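Local coordinates for protein dally-like, isoform A (Drosophila melanogaster, PDB 6XTZ) that binds Wnt and Hedgehog proteins, probably as a GPI-anchored cell-surface proteoglycan, and shields the palmitoleoyl group of Wnt so that it can signal at a distance, at residues V217-N223 with Q515-M519; C258-Q262 with G508-S512; H68-Q72 with L463-V467. The protein carries 5 engineered substitutions. One frame throughout, in Å; residues are numbered along the deposited sequence. Where two conformers were deposited one is given.

Interaction 1: V217-N223 with Q515-M519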
# COMPACT_ATOMS: atom_id res chain seq x y z
N VAL A 217 2.65 -9.61 -8.19
CA VAL A 217 2.03 -10.87 -7.79
C VAL A 217 1.40 -11.57 -8.99
O VAL A 217 1.24 -12.80 -8.98
CB VAL A 217 1.00 -10.61 -6.67
CG1 VAL A 217 0.32 -11.90 -6.23
CG2 VAL A 217 1.67 -9.94 -5.48
N LEU A 218 1.07 -10.82 -10.04
CA LEU A 218 0.52 -11.42 -11.25
C LEU A 218 1.49 -12.37 -11.94
O LEU A 218 1.06 -13.20 -12.74
CB LEU A 218 0.10 -10.32 -12.24
CG LEU A 218 -1.00 -9.36 -11.79
CD1 LEU A 218 -1.20 -8.26 -12.83
CD2 LEU A 218 -2.30 -10.12 -11.57
N ASN A 219 2.79 -12.26 -11.64
CA ASN A 219 3.79 -13.12 -12.26
C ASN A 219 3.80 -14.53 -11.70
O ASN A 219 4.45 -15.40 -12.28
CB ASN A 219 5.18 -12.50 -12.10
CG ASN A 219 5.29 -11.12 -12.71
OD1 ASN A 219 4.55 -10.78 -13.64
ND2 ASN A 219 6.22 -10.32 -12.20
N VAL A 220 3.10 -14.78 -10.60
CA VAL A 220 3.10 -16.09 -9.95
C VAL A 220 2.01 -16.94 -10.57
O VAL A 220 0.82 -16.63 -10.46
CB VAL A 220 2.91 -15.96 -8.43
CG1 VAL A 220 3.11 -17.31 -7.76
CG2 VAL A 220 3.87 -14.93 -7.86
N ARG A 221 2.41 -18.03 -11.23
CA ARG A 221 1.47 -18.95 -11.86
C ARG A 221 1.00 -20.00 -10.86
O ARG A 221 1.71 -20.35 -9.92
CB ARG A 221 2.11 -19.63 -13.07
CG ARG A 221 2.57 -18.67 -14.15
CD ARG A 221 3.26 -19.42 -15.28
NE ARG A 221 3.68 -18.54 -16.36
CZ ARG A 221 4.86 -17.93 -16.42
NH1 ARG A 221 5.16 -17.14 -17.44
NH2 ARG A 221 5.75 -18.11 -15.45
N LEU A 222 -0.21 -20.50 -11.09
CA LEU A 222 -0.71 -21.61 -10.30
C LEU A 222 0.10 -22.87 -10.58
O LEU A 222 0.61 -23.07 -11.69
CB LEU A 222 -2.19 -21.85 -10.60
CG LEU A 222 -3.11 -20.65 -10.38
CD1 LEU A 222 -4.54 -20.99 -10.74
CD2 LEU A 222 -3.01 -20.18 -8.94
N ASN A 223 0.24 -23.71 -9.56
CA ASN A 223 1.02 -24.94 -9.69
C ASN A 223 0.12 -26.12 -10.00
O ASN A 223 -1.11 -26.03 -9.99
CB ASN A 223 1.83 -25.20 -8.41
CG ASN A 223 0.97 -25.23 -7.16
OD1 ASN A 223 -0.14 -25.75 -7.16
ND2 ASN A 223 1.50 -24.67 -6.07
N GLN A 515 6.84 -20.60 -5.83
CA GLN A 515 5.88 -19.50 -5.66
C GLN A 515 6.32 -18.54 -4.56
O GLN A 515 6.27 -17.32 -4.74
CB GLN A 515 4.49 -20.05 -5.37
CG GLN A 515 3.84 -20.76 -6.55
CD GLN A 515 2.48 -21.34 -6.22
OE1 GLN A 515 2.25 -21.80 -5.10
NE2 GLN A 515 1.57 -21.32 -7.18
N THR A 516 6.77 -19.08 -3.42
CA THR A 516 7.20 -18.21 -2.33
C THR A 516 8.50 -17.49 -2.67
O THR A 516 8.76 -16.41 -2.13
CB THR A 516 7.36 -19.01 -1.04
OG1 THR A 516 8.50 -19.87 -1.15
CG2 THR A 516 6.12 -19.85 -0.79
N ALA A 517 9.32 -18.06 -3.55
CA ALA A 517 10.54 -17.38 -3.96
C ALA A 517 10.22 -16.18 -4.85
O ALA A 517 10.91 -15.16 -4.78
CB ALA A 517 11.47 -18.35 -4.69
N GLN A 518 9.17 -16.28 -5.67
CA GLN A 518 8.74 -15.13 -6.46
C GLN A 518 8.14 -14.05 -5.59
O GLN A 518 8.22 -12.86 -5.93
CB GLN A 518 7.74 -15.56 -7.53
CG GLN A 518 8.29 -16.52 -8.57
CD GLN A 518 7.26 -16.87 -9.63
OE1 GLN A 518 6.68 -17.96 -9.62
NE2 GLN A 518 7.03 -15.96 -10.57
N MET A 519 7.51 -14.43 -4.48
CA MET A 519 6.90 -13.47 -3.57
C MET A 519 7.89 -12.84 -2.59
O MET A 519 7.51 -11.91 -1.88
CB MET A 519 5.77 -14.14 -2.79
CG MET A 519 4.64 -14.69 -3.65
SD MET A 519 3.61 -13.41 -4.38
CE MET A 519 2.90 -12.68 -2.91
O HOH W 1 4.95 -19.16 -10.99
O HOH W 2 -0.97 -22.71 -6.74
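Val220 lays its two methyl groups against helix segment 515-519: CG1 lies 3.7 Å from CG of Gln515, while CG2 sits 3.9 Å from CB of Gln518 and 3.8 Å from SD of Met519. The valine thus fills the space between three side chains of one helical face, and Val217 extends the apolar patch, its CG2 4.0 Å from CE of Met519. Phe265 of helix 263-283 touches both Val217 and Met519 and closes this end.

A general principle follows: a connecting loop can dock on a helix if long side chains satisfy its backbone. Here two glutamines do so. NE2 of Gln518 donates to O of Asn219 at 3.1 Å, and NE2 of Gln515 donates to O of Arg221 at 2.9 Å. Water extends the scheme. One molecule accepts from N of Arg221 (2.8 Å) and donates to OE1 of Gln518 (2.5 Å); a second accepts from N of Asn223 (3.2 Å) and from NE2 of Gln515 (2.9 Å). Asn223 turns its own OD1 to N of Cys226, making it the N-cap of helix 224-234, and its ND2 donates to O of Pro510.

On leaving helix 185-216 the loop runs antiparallel to the helix it meets: CA of Val217 lies 6.9 Å from CA of Met519, and CA of Val220 6.1 Å from CA of Gln515. This loop, its carbonyls bonded by glutamines of a helix, belongs to the all-alpha, elongated glypican core, where a C-terminal helix packs against the loop joining two helices of the N-terminal part.

Interaction 2: C258-Q262 with G508-S512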
# COMPACT_ATOMS: atom_id res chain seq x y z
N CYS A 258 -4.95 -22.87 -3.66
CA CYS A 258 -4.41 -22.41 -4.93
C CYS A 258 -3.66 -21.09 -4.76
O CYS A 258 -2.62 -20.87 -5.38
CB CYS A 258 -5.52 -22.26 -5.96
SG CYS A 258 -6.07 -23.82 -6.71
N LEU A 259 -4.19 -20.20 -3.92
CA LEU A 259 -3.60 -18.89 -3.69
C LEU A 259 -2.86 -18.81 -2.36
O LEU A 259 -2.71 -17.72 -1.79
CB LEU A 259 -4.68 -17.80 -3.75
CG LEU A 259 -5.60 -17.83 -4.97
CD1 LEU A 259 -6.59 -16.67 -4.91
CD2 LEU A 259 -4.79 -17.78 -6.26
N HIS A 260 -2.39 -19.95 -1.84
CA HIS A 260 -1.74 -19.96 -0.53
C HIS A 260 -0.39 -19.26 -0.54
O HIS A 260 0.09 -18.86 0.53
CB HIS A 260 -1.58 -21.39 -0.03
CG HIS A 260 -1.13 -21.48 1.40
ND1 HIS A 260 -1.86 -20.94 2.44
CD2 HIS A 260 -0.03 -22.03 1.96
CE1 HIS A 260 -1.22 -21.16 3.58
NE2 HIS A 260 -0.11 -21.82 3.31
N TYR A 261 0.23 -19.09 -1.71
CA TYR A 261 1.47 -18.33 -1.79
C TYR A 261 1.29 -16.87 -1.39
O TYR A 261 2.29 -16.17 -1.23
CB TYR A 261 2.06 -18.42 -3.20
CG TYR A 261 1.21 -17.78 -4.28
CD1 TYR A 261 0.21 -18.50 -4.93
CD2 TYR A 261 1.41 -16.46 -4.65
CE1 TYR A 261 -0.56 -17.92 -5.92
CE2 TYR A 261 0.64 -15.87 -5.64
CZ TYR A 261 -0.34 -16.61 -6.27
OH TYR A 261 -1.11 -16.02 -7.25
N GLN A 262 0.05 -16.41 -1.22
CA GLN A 262 -0.25 -15.05 -0.81
C GLN A 262 -0.51 -14.94 0.69
O GLN A 262 -1.00 -13.90 1.13
CB GLN A 262 -1.47 -14.53 -1.58
CG GLN A 262 -1.32 -14.57 -3.09
CD GLN A 262 -2.62 -14.29 -3.80
OE1 GLN A 262 -3.69 -14.24 -3.19
NE2 GLN A 262 -2.55 -14.12 -5.12
N GLY A 508 0.15 -31.87 1.00
CA GLY A 508 1.21 -31.17 1.72
C GLY A 508 0.99 -29.68 1.77
O GLY A 508 -0.13 -29.21 1.97
N ASN A 509 2.07 -28.91 1.60
CA ASN A 509 1.97 -27.46 1.60
C ASN A 509 1.47 -26.98 0.24
O ASN A 509 2.15 -27.18 -0.77
CB ASN A 509 3.33 -26.84 1.90
CG ASN A 509 3.29 -25.32 1.95
OD1 ASN A 509 2.22 -24.72 2.10
ND2 ASN A 509 4.45 -24.69 1.83
N PRO A 510 0.30 -26.34 0.17
CA PRO A 510 -0.21 -25.88 -1.13
C PRO A 510 0.69 -24.87 -1.82
O PRO A 510 0.63 -24.75 -3.05
CB PRO A 510 -1.57 -25.26 -0.78
CG PRO A 510 -1.93 -25.84 0.55
CD PRO A 510 -0.64 -26.05 1.27
N ALA A 511 1.51 -24.14 -1.07
CA ALA A 511 2.43 -23.17 -1.66
C ALA A 511 3.76 -23.84 -1.94
O ALA A 511 4.40 -24.38 -1.03
CB ALA A 511 2.61 -21.97 -0.72
N SER A 512 4.18 -23.81 -3.20
CA SER A 512 5.45 -24.41 -3.59
C SER A 512 6.60 -23.44 -3.35
O SER A 512 6.42 -22.23 -3.20
CB SER A 512 5.41 -24.82 -5.07
OG SER A 512 5.21 -23.69 -5.90
O HOH W 3 0.01 -21.55 -3.51
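His260, Ala511 and Pro510 bury the most surface where two interhelical loops of the all-alpha glypican core meet. Segment 258-262 is the tight turn between helices 248-258 and 263-283, with a short 3-10 element at 260-261; segment 508-512 leads into helix 513-538, for which Ser512 is the N-cap.

No direct hydrogen bond joins the two, but a water lies between them, accepting a weak bond from N of Tyr261 (3.1 Å) and standing 3.3 Å from O of Pro510. The side chain of His260 reaches across with CB 3.9 Å from CB of Pro510 and CD2 3.8 Å from CB of Ala511. Its NE2 is hydrogen-bonded to N of Gly501, and the rings of His263 and His500 meet the imidazole. Ala511 sits opposite the backbone of the turn: its CA is 4.9 Å from CA of Tyr261, and its CB 3.9 Å from N of Tyr261. Pro510 completes the apolar surface, while its carbonyl turns to ND2 of Asn223. Behind the turn, Cys258 is tied by a disulfide to Cys226.

Asn509 bends back on its own loop, receiving a weak hydrogen bond from N of Ala511, and sets OD1 at the edge of the imidazole, 3.5 Å from CD2 of His260.

Interaction 3: H68-Q72 with L463-V467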
# COMPACT_ATOMS: atom_id res chain seq x y z
N HIS A 68 -9.75 -14.45 -13.23
CA HIS A 68 -10.47 -13.69 -12.21
C HIS A 68 -9.51 -12.95 -11.28
O HIS A 68 -9.75 -11.78 -10.94
CB HIS A 68 -11.38 -14.62 -11.41
CG HIS A 68 -12.20 -13.91 -10.37
ND1 HIS A 68 -13.50 -13.49 -10.60
CD2 HIS A 68 -11.92 -13.56 -9.09
CE1 HIS A 68 -13.97 -12.91 -9.51
NE2 HIS A 68 -13.03 -12.94 -8.58
N THR A 69 -8.43 -13.60 -10.87
CA THR A 69 -7.47 -12.94 -9.99
C THR A 69 -6.70 -11.86 -10.72
O THR A 69 -6.39 -10.81 -10.15
CB THR A 69 -6.51 -13.97 -9.38
OG1 THR A 69 -5.78 -14.62 -10.43
CG2 THR A 69 -7.28 -15.01 -8.58
N LYS A 70 -6.38 -12.09 -12.00
CA LYS A 70 -5.66 -11.08 -12.77
C LYS A 70 -6.47 -9.80 -12.89
O LYS A 70 -5.92 -8.69 -12.77
CB LYS A 70 -5.31 -11.63 -14.16
CG LYS A 70 -4.59 -10.63 -15.06
CD LYS A 70 -4.31 -11.23 -16.43
CE LYS A 70 -3.61 -10.23 -17.33
NZ LYS A 70 -2.28 -9.82 -16.79
N ASP A 71 -7.77 -9.92 -13.13
CA ASP A 71 -8.62 -8.73 -13.25
C ASP A 71 -8.74 -8.01 -11.91
O ASP A 71 -8.73 -6.77 -11.87
CB ASP A 71 -10.00 -9.13 -13.78
CG ASP A 71 -10.94 -7.94 -13.89
OD1 ASP A 71 -10.67 -7.05 -14.73
OD2 ASP A 71 -11.94 -7.90 -13.14
N GLN A 72 -8.87 -8.76 -10.82
CA GLN A 72 -9.00 -8.14 -9.50
C GLN A 72 -7.71 -7.45 -9.08
O GLN A 72 -7.74 -6.32 -8.57
CB GLN A 72 -9.40 -9.19 -8.47
CG GLN A 72 -10.81 -9.74 -8.65
CD GLN A 72 -11.88 -8.72 -8.31
OE1 GLN A 72 -11.74 -7.96 -7.35
NE2 GLN A 72 -12.94 -8.69 -9.09
N LEU A 463 -10.14 -12.78 -1.84
CA LEU A 463 -10.09 -13.38 -3.18
C LEU A 463 -10.76 -14.74 -3.25
O LEU A 463 -11.60 -14.95 -4.15
CB LEU A 463 -8.64 -13.43 -3.67
CG LEU A 463 -8.14 -12.23 -4.46
CD1 LEU A 463 -6.68 -12.40 -4.82
CD2 LEU A 463 -8.98 -12.05 -5.72
N PRO A 464 -10.47 -15.71 -2.36
CA PRO A 464 -11.20 -16.99 -2.44
C PRO A 464 -12.71 -16.83 -2.30
O PRO A 464 -13.46 -17.51 -3.00
CB PRO A 464 -10.60 -17.80 -1.28
CG PRO A 464 -9.98 -16.80 -0.38
CD PRO A 464 -9.47 -15.72 -1.28
N HIS A 465 -13.17 -15.94 -1.42
CA HIS A 465 -14.60 -15.68 -1.33
C HIS A 465 -15.12 -14.98 -2.58
O HIS A 465 -16.28 -15.19 -2.96
CB HIS A 465 -14.90 -14.84 -0.08
CG HIS A 465 -14.45 -15.49 1.19
ND1 HIS A 465 -15.28 -16.28 1.95
CD2 HIS A 465 -13.25 -15.47 1.83
CE1 HIS A 465 -14.61 -16.72 3.01
NE2 HIS A 465 -13.38 -16.24 2.95
N SER A 466 -14.29 -14.17 -3.23
CA SER A 466 -14.71 -13.51 -4.45
C SER A 466 -14.77 -14.49 -5.62
O SER A 466 -15.68 -14.41 -6.46
CB SER A 466 -13.77 -12.34 -4.77
OG SER A 466 -14.09 -11.77 -6.03
N VAL A 467 -13.81 -15.42 -5.69
CA VAL A 467 -13.80 -16.39 -6.77
C VAL A 467 -15.00 -17.33 -6.67
O VAL A 467 -15.60 -17.69 -7.69
CB VAL A 467 -12.47 -17.17 -6.77
CG1 VAL A 467 -12.50 -18.29 -7.80
CG2 VAL A 467 -11.30 -16.23 -7.03
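Leu463 opens the contact by sending CD2 to within 4.0 Å of CB of Gln72 and 4.5 Å of CG2 of Thr69, so that it rests beside two residues of the same face of helix 51-110. Pro464 and His465 face the other way, toward helix 248-258, where Ile255, Lys256 and Val252 receive them. Helix 459-467 thus lies between helix 51-110 and helix 248-258, and its meeting with the former is a helix-on-helix crossing within the elongated helical glypican core; the axes of the two short segments approach to 10.9 Å at an angle of 120°. One turn on from Leu463, Ser466 returns to the interface, and its OG shares a hydrogen bond of 3.0 Å with NE2 of His68; OG lies at the edge of the imidazole. Val467 then covers the same ring: its CA stands 4.3 Å from the centroid, over the face in a CH-pi contact, while CG2 approaches CD2 of His68 to 3.4 Å and CG2 of Thr69 to 4.5 Å.

Overall arrangement
The three contacts lie on the same side of the chain's centre, interactions 1 and 2 about 10 Å apart and interaction 3 about 15 and 16 Å from them, centre to centre. In each, an N-terminal element meets one following the unmodelled residues 324-437: helix 51-110 against helix 459-467, loop 217-223 against helix 513-538, loop 258-262 against segment 508-512. Interaction 2 nests within the loop closed by interaction 1; interaction 3 crosses both. Tyr261 packs on Val220 and Gln515, and Leu259 on Thr69 and Leu463, making the patches continuous. Remote sequence regions thus combine into one helical body, with none of these segments contributing to the palmitoleoyl-serine pocket.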